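Local coordinates for membrane protein (Acinetobacter baumannii AB307-0294, PDB 5DL5) that forms an outer-membrane beta-barrel channel of the OprD porin family, probably letting small molecules, including antibiotics, cross the outer membrane, at residues L33-Y38 and G140-E145. Residues are numbered along the deposited sequence; the frame is centred on the assembly and turned at random.
Sequences LFRTGY and GRMVPE. With C8E ((hydroxyethyloxy)tri(ethyloxy)octane), chain B.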
ATOM      1  N   LEU A  33      17.898  -2.982   3.112  1.00 38.07           N
ATOM      2  CA  LEU A  33      17.580  -2.639   1.756  1.00 38.22           C
ATOM      3  C   LEU A  33      18.062  -1.256   1.599  1.00 35.54           C
ATOM      4  O   LEU A  33      17.575  -0.362   2.307  1.00 36.06           O
ATOM      5  CB  LEU A  33      16.027  -2.662   1.607  1.00 39.48           C
ATOM      6  CG  LEU A  33      15.540  -2.042   0.271  1.00 43.19           C
ATOM      7  CD1 LEU A  33      16.283  -2.763  -0.854  1.00 45.21           C
ATOM      8  CD2 LEU A  33      14.011  -2.188   0.106  1.00 43.16           C
ATOM      9  N   PHE A  34      18.991  -1.040   0.688  1.00 37.70           N
ATOM     10  CA  PHE A  34      19.337   0.344   0.283  1.00 37.63           C
ATOM     11  C   PHE A  34      18.495   0.838  -0.880  1.00 37.28           C
ATOM     12  O   PHE A  34      18.486   0.259  -1.905  1.00 37.36           O
ATOM     13  CB  PHE A  34      20.783   0.391  -0.095  1.00 41.46           C
ATOM     14  CG  PHE A  34      21.690   0.032   1.021  1.00 42.44           C
ATOM     15  CD1 PHE A  34      22.027   0.988   1.942  1.00 41.72           C
ATOM     16  CD2 PHE A  34      22.194  -1.238   1.146  1.00 45.23           C
ATOM     17  CE1 PHE A  34      22.923   0.723   2.956  1.00 43.58           C
ATOM     18  CE2 PHE A  34      23.134  -1.529   2.150  1.00 48.59           C
ATOM     19  CZ  PHE A  34      23.484  -0.547   3.082  1.00 46.38           C
ATOM     20  N   ARG A  35      17.779   1.921  -0.707  1.00 34.51           N
ATOM     21  CA  ARG A  35      16.865   2.342  -1.741  1.00 36.14           C
ATOM     22  C   ARG A  35      17.164   3.760  -2.111  1.00 35.51           C
ATOM     23  O   ARG A  35      17.260   4.637  -1.207  1.00 35.23           O
ATOM     24  CB  ARG A  35      15.436   2.301  -1.206  1.00 36.50           C
ATOM     25  CG  ARG A  35      14.469   2.956  -2.149  1.00 37.88           C
ATOM     26  CD  ARG A  35      13.069   2.654  -1.670  1.00 41.99           C
ATOM     27  NE  ARG A  35      12.615   1.372  -2.105  1.00 44.83           N
ATOM     28  CZ  ARG A  35      11.635   0.709  -1.530  1.00 58.92           C
ATOM     29  NH1 ARG A  35      10.970   1.238  -0.455  1.00 59.85           N
ATOM     30  NH2 ARG A  35      11.292  -0.487  -2.058  1.00 55.19           N
ATOM     31  N   THR A  36      17.428   3.977  -3.388  1.00 34.81           N
ATOM     32  CA  THR A  36      17.563   5.330  -3.909  1.00 36.82           C
ATOM     33  C   THR A  36      16.253   5.621  -4.665  1.00 36.09           C
ATOM     34  O   THR A  36      15.867   4.876  -5.597  1.00 36.41           O
ATOM     35  CB  THR A  36      18.742   5.420  -4.890  1.00 38.82           C
ATOM     36  OG1 THR A  36      19.868   4.682  -4.411  1.00 39.72           O
ATOM     37  CG2 THR A  36      19.142   6.840  -5.183  1.00 40.62           C
ATOM     38  N   GLY A  37      15.634   6.743  -4.351  1.00 35.21           N
ATOM     39  CA  GLY A  37      14.421   7.159  -5.105  1.00 36.91           C
ATOM     40  C   GLY A  37      14.362   8.572  -5.644  1.00 35.24           C
ATOM     41  O   GLY A  37      15.004   9.491  -5.169  1.00 33.21           O
ATOM     42  N   TYR A  38      13.512   8.711  -6.641  1.00 36.36           N
ATOM     43  CA  TYR A  38      13.299   9.889  -7.437  1.00 35.33           C
ATOM     44  C   TYR A  38      11.828   9.863  -7.786  1.00 37.05           C
ATOM     45  O   TYR A  38      11.372   8.847  -8.373  1.00 35.30           O
ATOM     46  CB  TYR A  38      14.054   9.657  -8.707  1.00 38.39           C
ATOM     47  CG  TYR A  38      13.981  10.753  -9.738  1.00 41.46           C
ATOM     48  CD1 TYR A  38      12.938  10.821 -10.661  1.00 43.40           C
ATOM     49  CD2 TYR A  38      14.996  11.694  -9.850  1.00 46.73           C
ATOM     50  CE1 TYR A  38      12.884  11.819 -11.626  1.00 43.55           C
ATOM     51  CE2 TYR A  38      14.939  12.707 -10.813  1.00 46.49           C
ATOM     52  CZ  TYR A  38      13.868  12.747 -11.686  1.00 45.80           C
ATOM     53  OH  TYR A  38      13.834  13.755 -12.606  1.00 45.58           O
ATOM     54  N   GLY A 140       5.625   2.014  -0.855  1.00 34.02           N
ATOM     55  CA  GLY A 140       5.903   2.472  -2.273  1.00 36.27           C
ATOM     56  C   GLY A 140       6.644   3.826  -2.367  1.00 35.98           C
ATOM     57  O   GLY A 140       6.554   4.523  -3.399  1.00 36.35           O
ATOM     58  N   ARG A 141       7.227   4.276  -1.260  1.00 32.65           N
ATOM     59  CA  ARG A 141       8.008   5.561  -1.213  1.00 32.77           C
ATOM     60  C   ARG A 141       9.407   5.254  -0.743  1.00 32.52           C
ATOM     61  O   ARG A 141       9.970   4.222  -1.194  1.00 30.24           O
ATOM     62  CB  ARG A 141       7.309   6.724  -0.426  1.00 32.92           C
ATOM     63  CG  ARG A 141       5.953   7.094  -1.013  1.00 33.81           C
ATOM     64  CD  ARG A 141       6.001   7.694  -2.402  1.00 35.13           C
ATOM     65  NE  ARG A 141       4.656   8.118  -2.800  1.00 35.55           N
ATOM     66  CZ  ARG A 141       3.730   7.322  -3.328  1.00 40.07           C
ATOM     67  NH1 ARG A 141       3.987   6.038  -3.545  1.00 39.68           N
ATOM     68  NH2 ARG A 141       2.508   7.803  -3.602  1.00 39.05           N
ATOM     69  N   MET A 142      10.009   6.061   0.129  1.00 31.82           N
ATOM     70  CA  MET A 142      11.422   5.765   0.499  1.00 33.88           C
ATOM     71  C   MET A 142      11.575   4.682   1.562  1.00 35.32           C
ATOM     72  O   MET A 142      12.496   3.828   1.494  1.00 38.56           O
ATOM     73  CB  MET A 142      12.154   6.982   0.924  1.00 31.24           C
ATOM     74  CG  MET A 142      12.377   8.016  -0.140  1.00 33.79           C
ATOM     75  SD  MET A 142      13.287   7.499  -1.599  1.00 33.91           S
ATOM     76  CE  MET A 142      14.761   6.772  -0.850  1.00 36.04           C
ATOM     77  N   VAL A 143      10.697   4.760   2.532  1.00 33.25           N
ATOM     78  CA  VAL A 143      10.784   3.948   3.729  1.00 33.25           C
ATOM     79  C   VAL A 143       9.362   3.468   4.138  1.00 33.10           C
ATOM     80  O   VAL A 143       8.393   4.113   3.857  1.00 32.43           O
ATOM     81  CB  VAL A 143      11.461   4.709   4.913  1.00 33.06           C
ATOM     82  CG1 VAL A 143      12.911   4.982   4.582  1.00 35.63           C
ATOM     83  CG2 VAL A 143      10.794   6.053   5.216  1.00 36.79           C
ATOM     84  N   PRO A 144       9.297   2.395   4.939  1.00 35.51           N
ATOM     85  CA  PRO A 144       7.964   1.836   5.310  1.00 32.99           C
ATOM     86  C   PRO A 144       7.291   2.591   6.372  1.00 29.68           C
ATOM     87  O   PRO A 144       7.881   3.251   7.223  1.00 29.38           O
ATOM     88  CB  PRO A 144       8.249   0.363   5.671  1.00 33.85           C
ATOM     89  CG  PRO A 144       9.777   0.256   5.804  1.00 38.44           C
ATOM     90  CD  PRO A 144      10.423   1.507   5.288  1.00 32.56           C
ATOM     91  N   GLU A 145       6.001   2.572   6.274  1.00 28.47           N
ATOM     92  CA  GLU A 145       5.138   3.043   7.320  1.00 28.52           C
ATOM     93  C   GLU A 145       5.118   2.045   8.485  1.00 28.87           C
ATOM     94  O   GLU A 145       5.128   0.822   8.236  1.00 29.50           O
ATOM     95  CB  GLU A 145       3.726   3.247   6.719  1.00 27.35           C
ATOM     96  CG  GLU A 145       2.639   3.637   7.721  1.00 28.09           C
ATOM     97  CD  GLU A 145       1.269   3.785   7.081  1.00 30.74           C
ATOM     98  OE1 GLU A 145       1.129   3.411   5.879  1.00 28.58           O
ATOM     99  OE2 GLU A 145       0.428   4.446   7.763  1.00 35.82           O
TER
HETATM  100  C6  C8E B 501       2.364  16.858   2.444  1.00 54.91           C
HETATM  101  C7  C8E B 501       3.144  16.600   1.123  1.00 51.18           C
HETATM  102  C8  C8E B 501       2.547  17.225  -0.160  1.00 53.90           C
HETATM  103  O9  C8E B 501       2.723  16.423  -1.384  1.00 41.62           O
HETATM  104  C10 C8E B 501       1.427  16.159  -1.911  1.00 60.43           C
HETATM  105  C11 C8E B 501       0.829  14.913  -1.233  1.00 52.13           C
HETATM  106  O12 C8E B 501      -0.191  14.333  -2.016  1.00 64.71           O
HETATM  107  C13 C8E B 501       0.179  13.818  -3.304  1.00 56.96           C
HETATM  108  C14 C8E B 501       0.476  12.344  -3.224  1.00 55.62           C
HETATM  109  O15 C8E B 501      -0.202  11.553  -4.197  1.00 63.94           O
HETATM  110  C16 C8E B 501      -1.632  11.632  -4.285  1.00 67.29           C
HETATM  111  C17 C8E B 501      -2.062  10.225  -4.699  1.00 73.13           C
HETATM  112  O18 C8E B 501      -0.943   9.670  -5.455  1.00 77.61           O
HETATM  113  C19 C8E B 501      -0.712   8.268  -5.253  1.00 78.88           C
HETATM  114  C20 C8E B 501       0.378   7.815  -6.209  1.00 69.34           C
HETATM  115  O21 C8E B 501       0.582   6.382  -6.374  1.00 63.28           O
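Met142 lies on a loop folded into the barrel and reaches the inner face of the strand at Arg35 and Gly37. From CB, its CG stands anti to the carbonyl carbon (chi1 -66°). Two further bends, at chi2 and chi3, carry the chain up to the strand, and only the SD-CE end runs along it. SD settles over Gly37, 3.7 Å from both Gly37 N and Gly37 CA. Glycine lets the sulfur lie so close, since a CB here would point into it. Met142 CE turns back and lies 3.3 Å from Arg35 O. Met142 CE is 4.0 Å from Arg35 CG. The two side chains cross obliquely.

Arg35 leaves the strand with CG anti to its backbone N and bends at chi3. Its CD passes the loop backbone, 3.4 Å from Met142 O. At the tip, Arg35 NH1 lies 3.2 Å from Arg141 O, and Met142 O sits near the guanidinium plane at its edge. These carbonyls may ease the burial of the charge. Arg35 NE is held by a salt bridge to Asp424, and Leu33 CD2 covers part of one guanidinium face.

At Arg141 the bond to CB points away from the strand. Arg141 NH1 donates to Gly140 O (3.0 Å), its NE to Asn92 O, and its NH2 approaches C8E C20.

The arrangement is consistent with an inward-folded loop that narrows the channel, as in other OprD-type porins. Strand 29-43 pairs antiparallel with strands 50-62 and 416-428 in the barrel wall. Residues 140-145 lie inward of it, with Met142 and Val143 also touching Ser56 of strand 50-62.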